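Local structure of multicopper oxidase (Pseudomonas thermotolerans, 6VOW) at residues A44-M49 and N85-P90; W60-Q65 and R147-P152; G216-L221 and D304-L309; A239-Y244 and I268-R273. The protein probably oxidises phenolic, lignin-related substrates at a mononuclear copper and passes the electrons to a copper cluster that reduces dioxygen to water, as laccases do. All coordinates share one frame; numbering follows the deposited sequence.

Contact 1: A44-M49 and N85-P90; sequences AAPVDM and NKLDEP
Leu87 lays its two methyls over strand 37-49: CD1 rests against Ala44 CB at 3.9 Å, and CD2 covers the backbone of Ala45, 3.7 Å from Ala45 CA. The contact sits in a mixed sheet of the first cupredoxin-like domain, where strand 37-49 runs parallel to strand 78-85 and the latter gives way to the loop that follows Asn85. Ala44 and Asn85 form the parallel bridge, and Lys86 N donates to Ala44 O (2.8 Å), bent to 131° at the hydrogen. Leu87 CG stands anti to its own carbonyl carbon (chi1 -61°), which sets CG beside the Ala44 carbonyl. The Pro46 ring and Leu87 slide past each other in opposite directions, Pro46 CD to Leu87 CD2 4.2 Å, and Pro46 CD also meets Lys86 O. An alanine in place of Leu87 would probably open a gap beside Ala44 CB and Pro46 CD and take apolar cover from Trp60, which packs on Leu87 from strand 57-62. The loop turns on Asn85, whose OD1 accepts from Leu87 N in an Asx turn, the donor lying above the carbonyl plane. Asn85 ND2 gives to Val115 O and also, at 3.0 Å and an almost straight 175°, to Glu89 O, which lies in the plane of the amide.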
loop_
_atom_site.group_PDB
_atom_site.type_symbol
_atom_site.label_atom_id
_atom_site.label_comp_id
_atom_site.label_asym_id
_atom_site.label_seq_id
_atom_site.Cartn_x
_atom_site.Cartn_y
_atom_site.Cartn_z
ATOM N N ALA A 44 -5.306 2.366 -18.177
ATOM C CA ALA A 44 -5.460 3.647 -17.499
ATOM C C ALA A 44 -6.154 4.659 -18.452
ATOM O O ALA A 44 -5.737 4.917 -19.582
ATOM C CB ALA A 44 -4.099 4.152 -17.123
ATOM N N ALA A 45 -7.213 5.257 -17.988
ATOM C CA ALA A 45 -8.013 6.125 -18.819
ATOM C C ALA A 45 -8.884 6.988 -17.936
ATOM O O ALA A 45 -9.121 6.605 -16.787
ATOM C CB ALA A 45 -8.918 5.321 -19.725
ATOM N N PRO A 46 -9.391 8.136 -18.500
ATOM C CA PRO A 46 -10.290 8.983 -17.766
ATOM C C PRO A 46 -11.524 8.245 -17.363
ATOM O O PRO A 46 -12.078 7.551 -18.169
ATOM C CB PRO A 46 -10.628 10.109 -18.777
ATOM C CG PRO A 46 -9.496 10.135 -19.787
ATOM C CD PRO A 46 -9.059 8.711 -19.846
ATOM N N VAL A 47 -11.914 8.376 -16.109
ATOM C CA VAL A 47 -13.217 7.889 -15.602
ATOM C C VAL A 47 -13.988 9.058 -14.940
ATOM O O VAL A 47 -13.507 9.610 -14.021
ATOM C CB VAL A 47 -13.101 6.775 -14.507
ATOM C CG1 VAL A 47 -14.499 6.195 -14.224
ATOM C CG2 VAL A 47 -12.180 5.680 -14.896
ATOM N N ASP A 48 -15.153 9.448 -15.454
ATOM C CA ASP A 48 -15.968 10.468 -14.800
ATOM C C ASP A 48 -16.703 9.702 -13.736
ATOM O O ASP A 48 -17.224 8.625 -13.975
ATOM C CB ASP A 48 -16.947 11.166 -15.755
ATOM C CG ASP A 48 -16.303 12.293 -16.532
ATOM O OD1 ASP A 48 -15.079 12.420 -16.402
ATOM O OD2 ASP A 48 -17.008 13.070 -17.259
ATOM N N MET A 49 -16.702 10.239 -12.555
ATOM C CA MET A 49 -17.272 9.575 -11.401
ATOM C C MET A 49 -18.127 10.529 -10.652
ATOM O O MET A 49 -17.757 11.678 -10.502
ATOM C CB MET A 49 -16.161 9.233 -10.489
ATOM C CG MET A 49 -15.310 8.194 -11.060
ATOM S SD MET A 49 -14.191 7.668 -9.831
ATOM C CE MET A 49 -15.212 7.031 -8.475
ATOM N N ASN A 85 -1.558 2.651 -21.769
ATOM C CA ASN A 85 -1.764 4.022 -21.275
ATOM C C ASN A 85 -2.746 4.784 -22.199
ATOM O O ASN A 85 -2.388 5.174 -23.305
ATOM C CB ASN A 85 -0.431 4.722 -21.211
ATOM C CG ASN A 85 -0.535 6.119 -20.657
ATOM O OD1 ASN A 85 -1.546 6.517 -20.156
ATOM N ND2 ASN A 85 0.514 6.825 -20.710
ATOM N N LYS A 86 -3.994 4.944 -21.779
ATOM C CA LYS A 86 -4.934 5.834 -22.503
ATOM C C LYS A 86 -5.247 7.159 -21.779
ATOM O O LYS A 86 -6.353 7.747 -21.877
ATOM C CB LYS A 86 -6.190 5.089 -22.817
ATOM C CG LYS A 86 -5.989 3.899 -23.748
ATOM C CD LYS A 86 -7.368 3.454 -24.264
ATOM C CE LYS A 86 -7.348 2.562 -25.499
ATOM N NZ LYS A 86 -8.620 1.789 -25.614
ATOM N N LEU A 87 -4.250 7.616 -21.035
ATOM C CA LEU A 87 -4.264 8.938 -20.457
ATOM C C LEU A 87 -3.605 9.852 -21.435
ATOM O O LEU A 87 -3.135 9.469 -22.512
ATOM C CB LEU A 87 -3.547 8.978 -19.084
ATOM C CG LEU A 87 -4.156 8.094 -18.058
ATOM C CD1 LEU A 87 -3.224 7.987 -16.892
ATOM C CD2 LEU A 87 -5.537 8.567 -17.606
ATOM N N ASP A 88 -3.589 11.099 -21.046
ATOM C CA ASP A 88 -3.054 12.110 -21.901
ATOM C C ASP A 88 -1.666 12.475 -21.487
ATOM O O ASP A 88 -1.168 13.396 -22.014
ATOM C CB ASP A 88 -4.004 13.282 -22.088
ATOM C CG ASP A 88 -4.277 14.083 -20.809
ATOM O OD1 ASP A 88 -3.456 14.083 -19.811
ATOM O OD2 ASP A 88 -5.365 14.742 -20.836
ATOM N N GLU A 89 -1.058 11.688 -20.594
ATOM C CA GLU A 89 0.320 11.864 -20.205
ATOM C C GLU A 89 1.009 10.546 -19.765
ATOM O O GLU A 89 0.356 9.589 -19.499
ATOM C CB GLU A 89 0.414 12.854 -19.049
ATOM C CG GLU A 89 -0.102 12.309 -17.736
ATOM C CD GLU A 89 -0.226 13.402 -16.689
ATOM O OE1 GLU A 89 -0.535 14.539 -17.020
ATOM O OE2 GLU A 89 -0.012 13.157 -15.546
ATOM N N PRO A 90 2.345 10.582 -19.658
ATOM C CA PRO A 90 3.047 9.355 -19.350
ATOM C C PRO A 90 2.691 8.752 -17.983
ATOM O O PRO A 90 2.302 9.450 -17.085
ATOM C CB PRO A 90 4.522 9.783 -19.391
ATOM C CG PRO A 90 4.571 11.069 -20.163
ATOM C CD PRO A 90 3.282 11.720 -19.950
#

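Contact 2: W60-Q65 and R147-P152; sequences WGYGGQ and RGLVGP
Trp60 N donates to Arg147 O at 2.8 Å and an almost straight 174°, pinning strand 57-62 to the chain as it leaves helix 141-146. Gly148 ends that helix in a Schellman motif, and its lack of a side chain lets Trp60 O come to 3.0 Å from Gly148 C. Trp60 CG is anti to its carbonyl carbon (chi1 -73°), beside the backbone N, which puts CG 3.8 Å from Arg147 CD. Arg147 covers one face of the indole: Arg147 CD makes a CH-pi contact with the five-membered ring, 3.6 Å from its centroid, while the guanidinium makes a cation-pi contact, Arg147 CZ 4.2 Å from the centroid of the six-membered ring. Indole and guanidinium planes are 32° apart, and Arg147 NH1 also bonds Ser143 OG. Leu149 serves two rings, CD1 at the Trp60 edge and CD2 over the centre of the Tyr62 face, 3.8 Å from the Tyr62 ring centroid. An alanine at Trp60 would probably leave the Arg147 guanidinium without its aromatic partner and Leu149 CD1 without an edge to pack on. One water accepts from Tyr62 N and donates to Gln65 O and Gly148 O, tying together three backbone groups. Within the first cupredoxin-like domain, the contact thus joins strand 57-62 to the link between helix 141-146, whose Gln144 touches both Trp60 and Leu149, and strand 151-156, with Ala44 of strand 37-49 packing on Tyr62 and Leu149.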
loop_
_atom_site.group_PDB
_atom_site.type_symbol
_atom_site.label_atom_id
_atom_site.label_comp_id
_atom_site.label_asym_id
_atom_site.label_seq_id
_atom_site.Cartn_x
_atom_site.Cartn_y
_atom_site.Cartn_z
ATOM N N TRP A 60 -9.324 9.595 -13.060
ATOM C CA TRP A 60 -8.464 8.764 -13.942
ATOM C C TRP A 60 -8.389 7.414 -13.271
ATOM O O TRP A 60 -8.151 7.322 -12.048
ATOM C CB TRP A 60 -7.006 9.316 -13.996
ATOM C CG TRP A 60 -6.898 10.523 -14.756
ATOM C CD1 TRP A 60 -7.891 11.182 -15.365
ATOM C CD2 TRP A 60 -5.706 11.252 -15.047
ATOM N NE1 TRP A 60 -7.402 12.281 -16.000
ATOM C CE2 TRP A 60 -6.052 12.312 -15.819
ATOM C CE3 TRP A 60 -4.375 11.071 -14.734
ATOM C CZ2 TRP A 60 -5.127 13.219 -16.313
ATOM C CZ3 TRP A 60 -3.439 12.029 -15.222
ATOM C CH2 TRP A 60 -3.821 13.057 -15.970
ATOM N N GLY A 61 -8.620 6.368 -14.054
ATOM C CA GLY A 61 -8.820 5.011 -13.467
ATOM C C GLY A 61 -8.234 3.896 -14.297
ATOM O O GLY A 61 -8.088 4.064 -15.508
ATOM N N TYR A 62 -7.888 2.797 -13.606
ATOM C CA TYR A 62 -7.573 1.555 -14.228
ATOM C C TYR A 62 -8.837 0.704 -14.374
ATOM O O TYR A 62 -9.493 0.369 -13.386
ATOM C CB TYR A 62 -6.595 0.769 -13.402
ATOM C CG TYR A 62 -5.307 1.421 -13.110
ATOM C CD1 TYR A 62 -4.339 1.578 -14.089
ATOM C CD2 TYR A 62 -5.032 1.878 -11.822
ATOM C CE1 TYR A 62 -3.130 2.139 -13.786
ATOM C CE2 TYR A 62 -3.789 2.443 -11.506
ATOM C CZ TYR A 62 -2.887 2.551 -12.505
ATOM O OH TYR A 62 -1.734 3.109 -12.269
ATOM N N GLY A 63 -9.158 0.383 -15.628
ATOM C CA GLY A 63 -10.161 -0.614 -15.973
ATOM C C GLY A 63 -11.501 -0.058 -15.760
ATOM O O GLY A 63 -12.381 -0.754 -15.395
ATOM N N GLY A 64 -11.664 1.223 -15.930
ATOM C CA GLY A 64 -12.988 1.792 -15.960
ATOM C C GLY A 64 -13.449 2.207 -14.583
ATOM O O GLY A 64 -14.577 2.592 -14.466
ATOM N N GLN A 65 -12.610 2.091 -13.537
ATOM C CA GLN A 65 -13.012 2.474 -12.223
ATOM C C GLN A 65 -11.842 3.060 -11.457
ATOM O O GLN A 65 -10.719 2.827 -11.793
ATOM C CB GLN A 65 -13.490 1.247 -11.430
ATOM C CG GLN A 65 -12.395 0.179 -11.209
ATOM C CD GLN A 65 -12.952 -1.070 -10.561
ATOM O OE1 GLN A 65 -12.602 -1.460 -9.397
ATOM N NE2 GLN A 65 -13.888 -1.701 -11.294
ATOM N N ARG A 147 -5.937 11.382 -8.645
ATOM C CA ARG A 147 -7.117 11.308 -9.487
ATOM C C ARG A 147 -7.755 9.952 -9.599
ATOM O O ARG A 147 -8.734 9.811 -10.296
ATOM C CB ARG A 147 -6.779 11.779 -10.901
ATOM C CG ARG A 147 -7.050 13.245 -11.091
ATOM C CD ARG A 147 -7.437 13.593 -12.526
ATOM N NE ARG A 147 -6.951 14.943 -12.729
ATOM C CZ ARG A 147 -5.662 15.238 -12.833
ATOM N NH1 ARG A 147 -4.721 14.279 -12.800
ATOM N NH2 ARG A 147 -5.319 16.479 -12.902
ATOM N N GLY A 148 -7.208 8.937 -8.973
ATOM C CA GLY A 148 -7.872 7.664 -9.037
ATOM C C GLY A 148 -6.996 6.519 -9.424
ATOM O O GLY A 148 -7.475 5.435 -9.368
ATOM N N LEU A 149 -5.755 6.743 -9.828
ATOM C CA LEU A 149 -4.925 5.651 -10.351
ATOM C C LEU A 149 -4.306 4.901 -9.240
ATOM O O LEU A 149 -3.130 5.061 -8.989
ATOM C CB LEU A 149 -3.866 6.138 -11.369
ATOM C CG LEU A 149 -4.545 6.627 -12.645
ATOM C CD1 LEU A 149 -3.613 7.593 -13.345
ATOM C CD2 LEU A 149 -5.078 5.574 -13.610
ATOM N N VAL A 150 -5.135 4.020 -8.636
ATOM C CA VAL A 150 -4.752 3.124 -7.592
ATOM C C VAL A 150 -5.631 1.898 -7.639
ATOM O O VAL A 150 -6.861 2.002 -7.932
ATOM C CB VAL A 150 -4.876 3.707 -6.199
ATOM C CG1 VAL A 150 -3.985 4.868 -5.992
ATOM C CG2 VAL A 150 -6.263 4.028 -5.835
ATOM N N GLY A 151 -5.040 0.758 -7.355
ATOM C CA GLY A 151 -5.865 -0.472 -7.332
ATOM C C GLY A 151 -5.338 -1.526 -6.385
ATOM O O GLY A 151 -4.155 -1.522 -6.067
ATOM N N PRO A 152 -6.181 -2.467 -5.963
ATOM C CA PRO A 152 -5.732 -3.612 -5.170
ATOM C C PRO A 152 -5.182 -4.765 -6.038
ATOM O O PRO A 152 -5.757 -5.024 -7.132
ATOM C CB PRO A 152 -7.030 -4.069 -4.432
ATOM C CG PRO A 152 -8.152 -3.515 -5.183
ATOM C CD PRO A 152 -7.587 -2.597 -6.288
HETATM O O HOH W 1 -8.455 3.415 -10.711
#

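Contact 3: G216-L221 and D304-L309; sequences GQVVRL and DWPAPL
Val218 meets Trp305 and Pro306 in an apolar and CH-pi contact, where the loop after strand 288-296, on its way to strand 323-329, passes over strand 218-225 in the six-stranded sheet of the middle cupredoxin-like domain. Val218 CG2 lies over one face of the indole, 4.2 Å from the centroid of the Trp305 six-membered ring and offset toward the rim. Val218 CG1, anti to the backbone N (chi1 170°), reaches Pro306 tip to tip, CG1 to CD 3.8 Å, and also touches Trp305 CE3 at 4.0 Å. The valine therefore presents one methyl to the indole face and shares the other between indole and proline. Further along the strand, the extended Arg220 meets Leu309 in the same tip-to-tip way, Arg220 NH2 to Leu309 CD1 3.7 Å. The guanidinium is engaged elsewhere, in salt bridges to Glu157 and Asp269. Trp305 is held in turn by cation-pi contacts with Arg242 and Arg273. The two segments thus meet through dispersion and ring contacts, without a hydrogen bond between them, and Leu309 CD1 is likely to help screen one end of the Arg220 guanidinium from water, which would probably strengthen its ion pairs.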
loop_
_atom_site.group_PDB
_atom_site.type_symbol
_atom_site.label_atom_id
_atom_site.label_comp_id
_atom_site.label_asym_id
_atom_site.label_seq_id
_atom_site.Cartn_x
_atom_site.Cartn_y
_atom_site.Cartn_z
ATOM N N GLY A 216 -22.153 -15.535 11.581
ATOM C CA GLY A 216 -21.501 -16.610 12.166
ATOM C C GLY A 216 -20.179 -16.872 11.493
ATOM O O GLY A 216 -19.312 -17.471 12.124
ATOM N N GLN A 217 -19.955 -16.399 10.268
ATOM C CA GLN A 217 -18.777 -16.892 9.513
ATOM C C GLN A 217 -17.505 -16.081 9.881
ATOM O O GLN A 217 -17.624 -14.945 10.371
ATOM C CB GLN A 217 -19.130 -16.849 8.025
ATOM C CG GLN A 217 -18.584 -17.990 7.175
ATOM C CD GLN A 217 -19.479 -19.160 7.048
ATOM O OE1 GLN A 217 -19.759 -19.648 5.934
ATOM N NE2 GLN A 217 -19.941 -19.637 8.172
ATOM N N VAL A 218 -16.293 -16.625 9.718
ATOM C CA VAL A 218 -15.079 -15.781 9.790
ATOM C C VAL A 218 -14.693 -15.253 8.391
ATOM O O VAL A 218 -14.555 -15.984 7.443
ATOM C CB VAL A 218 -13.896 -16.512 10.470
ATOM C CG1 VAL A 218 -12.588 -15.771 10.335
ATOM C CG2 VAL A 218 -14.164 -16.693 11.957
ATOM N N VAL A 219 -14.542 -13.934 8.269
ATOM C CA VAL A 219 -14.363 -13.323 6.995
ATOM C C VAL A 219 -13.053 -12.644 7.015
ATOM O O VAL A 219 -12.757 -12.000 7.932
ATOM C CB VAL A 219 -15.421 -12.281 6.667
ATOM C CG1 VAL A 219 -15.041 -11.615 5.351
ATOM C CG2 VAL A 219 -16.817 -12.930 6.600
ATOM N N ARG A 220 -12.276 -12.819 5.975
ATOM C CA ARG A 220 -11.003 -12.130 5.803
ATOM C C ARG A 220 -11.265 -10.842 5.059
ATOM O O ARG A 220 -11.630 -10.861 3.867
ATOM C CB ARG A 220 -10.163 -12.983 4.933
ATOM C CG ARG A 220 -8.871 -12.361 4.550
ATOM C CD ARG A 220 -8.218 -13.303 3.598
ATOM N NE ARG A 220 -6.799 -13.056 3.507
ATOM C CZ ARG A 220 -5.961 -13.936 2.999
ATOM N NH1 ARG A 220 -6.429 -15.130 2.601
ATOM N NH2 ARG A 220 -4.653 -13.654 2.920
ATOM N N LEU A 221 -11.113 -9.736 5.763
ATOM C CA LEU A 221 -11.295 -8.408 5.185
ATOM C C LEU A 221 -9.942 -7.964 4.781
ATOM O O LEU A 221 -9.014 -7.846 5.608
ATOM C CB LEU A 221 -11.834 -7.404 6.232
ATOM C CG LEU A 221 -13.151 -7.677 6.898
ATOM C CD1 LEU A 221 -13.486 -6.510 7.815
ATOM C CD2 LEU A 221 -14.166 -7.828 5.812
ATOM N N ASP A 304 -14.192 -22.228 12.203
ATOM C CA ASP A 304 -13.256 -21.801 13.246
ATOM C C ASP A 304 -12.332 -20.749 12.633
ATOM O O ASP A 304 -12.264 -20.544 11.397
ATOM C CB ASP A 304 -12.454 -22.995 13.844
ATOM C CG ASP A 304 -12.500 -23.058 15.416
ATOM O OD1 ASP A 304 -12.300 -22.033 16.139
ATOM O OD2 ASP A 304 -12.731 -24.175 15.923
ATOM N N TRP A 305 -11.635 -20.062 13.526
ATOM C CA TRP A 305 -10.533 -19.166 13.171
ATOM C C TRP A 305 -9.579 -19.955 12.301
ATOM O O TRP A 305 -9.297 -21.074 12.652
ATOM C CB TRP A 305 -9.817 -18.652 14.458
ATOM C CG TRP A 305 -10.685 -17.721 15.203
ATOM C CD1 TRP A 305 -11.389 -18.014 16.281
ATOM C CD2 TRP A 305 -11.007 -16.371 14.829
ATOM N NE1 TRP A 305 -12.129 -16.941 16.644
ATOM C CE2 TRP A 305 -11.907 -15.905 15.765
ATOM C CE3 TRP A 305 -10.601 -15.522 13.783
ATOM C CZ2 TRP A 305 -12.438 -14.584 15.724
ATOM C CZ3 TRP A 305 -11.125 -14.202 13.713
ATOM C CH2 TRP A 305 -12.034 -13.743 14.693
ATOM N N PRO A 306 -9.159 -19.411 11.133
ATOM C CA PRO A 306 -8.058 -20.095 10.404
ATOM C C PRO A 306 -6.735 -20.249 11.158
ATOM O O PRO A 306 -6.391 -19.481 12.012
ATOM C CB PRO A 306 -7.897 -19.223 9.154
ATOM C CG PRO A 306 -9.320 -18.824 8.853
ATOM C CD PRO A 306 -9.914 -18.490 10.228
ATOM N N ALA A 307 -5.967 -21.251 10.844
ATOM C CA ALA A 307 -4.570 -21.280 11.291
ATOM C C ALA A 307 -3.804 -20.022 10.762
ATOM O O ALA A 307 -4.285 -19.355 9.832
ATOM C CB ALA A 307 -3.909 -22.507 10.748
ATOM N N PRO A 308 -2.622 -19.703 11.373
ATOM C CA PRO A 308 -1.741 -18.652 10.864
ATOM C C PRO A 308 -1.485 -18.849 9.398
ATOM O O PRO A 308 -1.234 -19.966 8.983
ATOM C CB PRO A 308 -0.443 -18.840 11.655
ATOM C CG PRO A 308 -0.884 -19.486 12.961
ATOM C CD PRO A 308 -2.275 -20.085 12.762
ATOM N N LEU A 309 -1.571 -17.796 8.605
ATOM C CA LEU A 309 -1.103 -17.869 7.228
ATOM C C LEU A 309 0.379 -18.267 7.217
ATOM O O LEU A 309 1.177 -17.803 8.067
ATOM C CB LEU A 309 -1.377 -16.557 6.498
ATOM C CG LEU A 309 -2.888 -16.229 6.403
ATOM C CD1 LEU A 309 -3.099 -14.735 6.089
ATOM C CD2 LEU A 309 -3.570 -17.069 5.347
#

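Contact 4: A239-Y244 and I268-R273; sequences AEARLY and IDLAVR
Leu270 CD1 is a bump on one side of this strand pair, settling between Ala241 CB at 3.6 Å and Leu243 CD2 at 4.0 Å, and touching Arg242 O as well. The small Ala241 leaves the room that CD1 takes up. Next to it Val272 spreads its two methyls along the partner chain, CG1 against Ala239 CB (4.1 Å) and CG2 against Ala241 CB (4.0 Å). At the other end the Ile268 and Leu243 side chains cross obliquely, Ile268 CD1 to Leu243 CD2 3.8 Å. Apart from Ala239, which precedes its strand, these side chains belong to two antiparallel neighbours, strands 240-246 and 267-273, in the six-stranded sheet of the middle cupredoxin-like domain; the N-to-C directions of 240-244 and 268-273 are 152° apart. Ala241 with Val272 and Leu243 with Leu270 are non-hydrogen-bonded pairs; Arg242 and Ala271 form a hydrogen-bonded pair between them, with Arg242 N to Ala271 O 2.7 Å. Further backbone bonds run from Arg273 N to Glu240 O and from Tyr244 N to Asp269 O. On the face of Arg242 and Ala271, the methyl of Ala271 fits against the Tyr244 ring, CB to CE1 3.8 Å, while the Tyr244 hydroxyl bonds Pro306 O. Glu240 and Arg273 lie side by side and point the same way, carboxylate and guanidinium planes 14° apart. The charged atoms stay beyond salt-bridge range, and a water spans them, donating to Glu240 OE1 and accepting weakly from Arg273 NE. Arg273 NH1 is bound to Gly216 O and Gly303 O.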
loop_
_atom_site.group_PDB
_atom_site.type_symbol
_atom_site.label_atom_id
_atom_site.label_comp_id
_atom_site.label_asym_id
_atom_site.label_seq_id
_atom_site.Cartn_x
_atom_site.Cartn_y
_atom_site.Cartn_z
ATOM N N ALA A 239 -16.996 -6.134 17.242
ATOM C CA ALA A 239 -16.754 -7.402 16.551
ATOM C C ALA A 239 -15.489 -7.988 17.104
ATOM O O ALA A 239 -14.654 -7.244 17.628
ATOM C CB ALA A 239 -16.606 -7.177 15.065
ATOM N N GLU A 240 -15.353 -9.316 17.034
ATOM C CA GLU A 240 -14.062 -9.996 17.320
ATOM C C GLU A 240 -13.294 -9.909 16.061
ATOM O O GLU A 240 -13.728 -10.490 15.072
ATOM C CB GLU A 240 -14.210 -11.500 17.516
ATOM C CG GLU A 240 -14.506 -11.982 18.894
ATOM C CD GLU A 240 -14.359 -13.469 18.881
ATOM O OE1 GLU A 240 -15.251 -14.104 18.252
ATOM O OE2 GLU A 240 -13.318 -13.959 19.419
ATOM N N ALA A 241 -12.151 -9.256 16.079
ATOM C CA ALA A 241 -11.374 -9.068 14.861
ATOM C C ALA A 241 -9.915 -9.376 15.154
ATOM O O ALA A 241 -9.392 -9.028 16.211
ATOM C CB ALA A 241 -11.588 -7.654 14.293
ATOM N N ARG A 242 -9.302 -10.129 14.258
ATOM C CA ARG A 242 -7.918 -10.553 14.431
ATOM C C ARG A 242 -7.097 -10.198 13.233
ATOM O O ARG A 242 -7.481 -10.382 12.137
ATOM C CB ARG A 242 -7.867 -12.059 14.642
ATOM C CG ARG A 242 -8.400 -12.420 15.991
ATOM C CD ARG A 242 -8.560 -13.905 16.138
ATOM N NE ARG A 242 -8.463 -14.263 17.538
ATOM C CZ ARG A 242 -7.445 -14.930 18.120
ATOM N NH1 ARG A 242 -6.372 -15.361 17.425
ATOM N NH2 ARG A 242 -7.493 -15.178 19.437
ATOM N N LEU A 243 -5.933 -9.657 13.470
ATOM C CA LEU A 243 -5.020 -9.376 12.449
ATOM C C LEU A 243 -4.336 -10.686 12.066
ATOM O O LEU A 243 -3.914 -11.413 12.923
ATOM C CB LEU A 243 -4.048 -8.354 12.958
ATOM C CG LEU A 243 -4.712 -6.987 13.213
ATOM C CD1 LEU A 243 -3.708 -6.069 13.892
ATOM C CD2 LEU A 243 -5.169 -6.374 11.911
ATOM N N TYR A 244 -4.280 -10.965 10.774
ATOM C CA TYR A 244 -3.567 -12.155 10.267
ATOM C C TYR A 244 -2.390 -11.853 9.403
ATOM O O TYR A 244 -1.514 -12.740 9.179
ATOM C CB TYR A 244 -4.493 -13.012 9.463
ATOM C CG TYR A 244 -5.244 -14.039 10.271
ATOM C CD1 TYR A 244 -6.092 -13.649 11.283
ATOM C CD2 TYR A 244 -5.040 -15.372 10.074
ATOM C CE1 TYR A 244 -6.789 -14.584 12.044
ATOM C CE2 TYR A 244 -5.700 -16.324 10.803
ATOM C CZ TYR A 244 -6.584 -15.932 11.762
ATOM O OH TYR A 244 -7.202 -16.887 12.429
ATOM N N ILE A 268 -3.873 -4.716 5.477
ATOM C CA ILE A 268 -3.997 -5.736 6.484
ATOM C C ILE A 268 -5.015 -6.739 6.013
ATOM O O ILE A 268 -5.943 -6.434 5.250
ATOM C CB ILE A 268 -4.505 -5.184 7.874
ATOM C CG1 ILE A 268 -5.874 -4.442 7.824
ATOM C CG2 ILE A 268 -3.476 -4.258 8.459
ATOM C CD1 ILE A 268 -6.289 -3.968 9.196
ATOM N N ASP A 269 -4.875 -7.925 6.552
ATOM C CA ASP A 269 -5.985 -8.894 6.512
ATOM C C ASP A 269 -6.491 -8.896 7.917
ATOM O O ASP A 269 -5.728 -9.158 8.857
ATOM C CB ASP A 269 -5.495 -10.274 6.243
ATOM C CG ASP A 269 -5.166 -10.514 4.787
ATOM O OD1 ASP A 269 -6.005 -10.208 3.920
ATOM O OD2 ASP A 269 -4.073 -11.064 4.524
ATOM N N LEU A 270 -7.776 -8.641 8.024
ATOM C CA LEU A 270 -8.433 -8.449 9.244
ATOM C C LEU A 270 -9.488 -9.531 9.204
ATOM O O LEU A 270 -10.411 -9.447 8.377
ATOM C CB LEU A 270 -9.007 -7.007 9.304
ATOM C CG LEU A 270 -9.797 -6.735 10.590
ATOM C CD1 LEU A 270 -9.050 -7.177 11.827
ATOM C CD2 LEU A 270 -10.224 -5.319 10.766
ATOM N N ALA A 271 -9.305 -10.590 9.981
ATOM C CA ALA A 271 -10.376 -11.617 10.080
ATOM C C ALA A 271 -11.365 -11.255 11.123
ATOM O O ALA A 271 -10.974 -11.016 12.303
ATOM C CB ALA A 271 -9.833 -12.948 10.419
ATOM N N VAL A 272 -12.641 -11.271 10.726
ATOM C CA VAL A 272 -13.706 -10.778 11.560
ATOM C C VAL A 272 -14.725 -11.921 11.775
ATOM O O VAL A 272 -15.185 -12.542 10.811
ATOM C CB VAL A 272 -14.409 -9.591 10.863
ATOM C CG1 VAL A 272 -15.662 -9.136 11.610
ATOM C CG2 VAL A 272 -13.454 -8.413 10.817
ATOM N N ARG A 273 -15.089 -12.174 13.020
ATOM C CA ARG A 273 -16.255 -13.009 13.272
ATOM C C ARG A 273 -17.440 -12.153 13.089
ATOM O O ARG A 273 -17.645 -11.174 13.822
ATOM C CB ARG A 273 -16.287 -13.576 14.650
ATOM C CG ARG A 273 -17.610 -14.401 14.944
ATOM C CD ARG A 273 -17.610 -15.665 14.165
ATOM N NE ARG A 273 -16.512 -16.499 14.622
ATOM C CZ ARG A 273 -16.308 -17.770 14.265
ATOM N NH1 ARG A 273 -17.130 -18.463 13.420
ATOM N NH2 ARG A 273 -15.241 -18.362 14.770
HETATM O O HOH W 2 -15.488 -16.542 17.388
#

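In the fold
From the N terminus, strand 37-49 enters contact 1 and strand 57-62 enters contact 2 before residues 85-90 close the first loop; residues 147-152 then close the second, so the two contacts cross. They touch within the first domain, where Ala45 O probably bonds Gly61 N between neighbouring strands and Leu87 packs on Leu149. After both have closed, strand 218-225 opens contact 3, and contact 4 opens and closes within the loop that residues 304-309 complete. Contacts 3 and 4 meet in one sheet, with a probable bond from Leu221 N to Leu270 O. The centres of contacts 2 and 4 are about 27 Å apart.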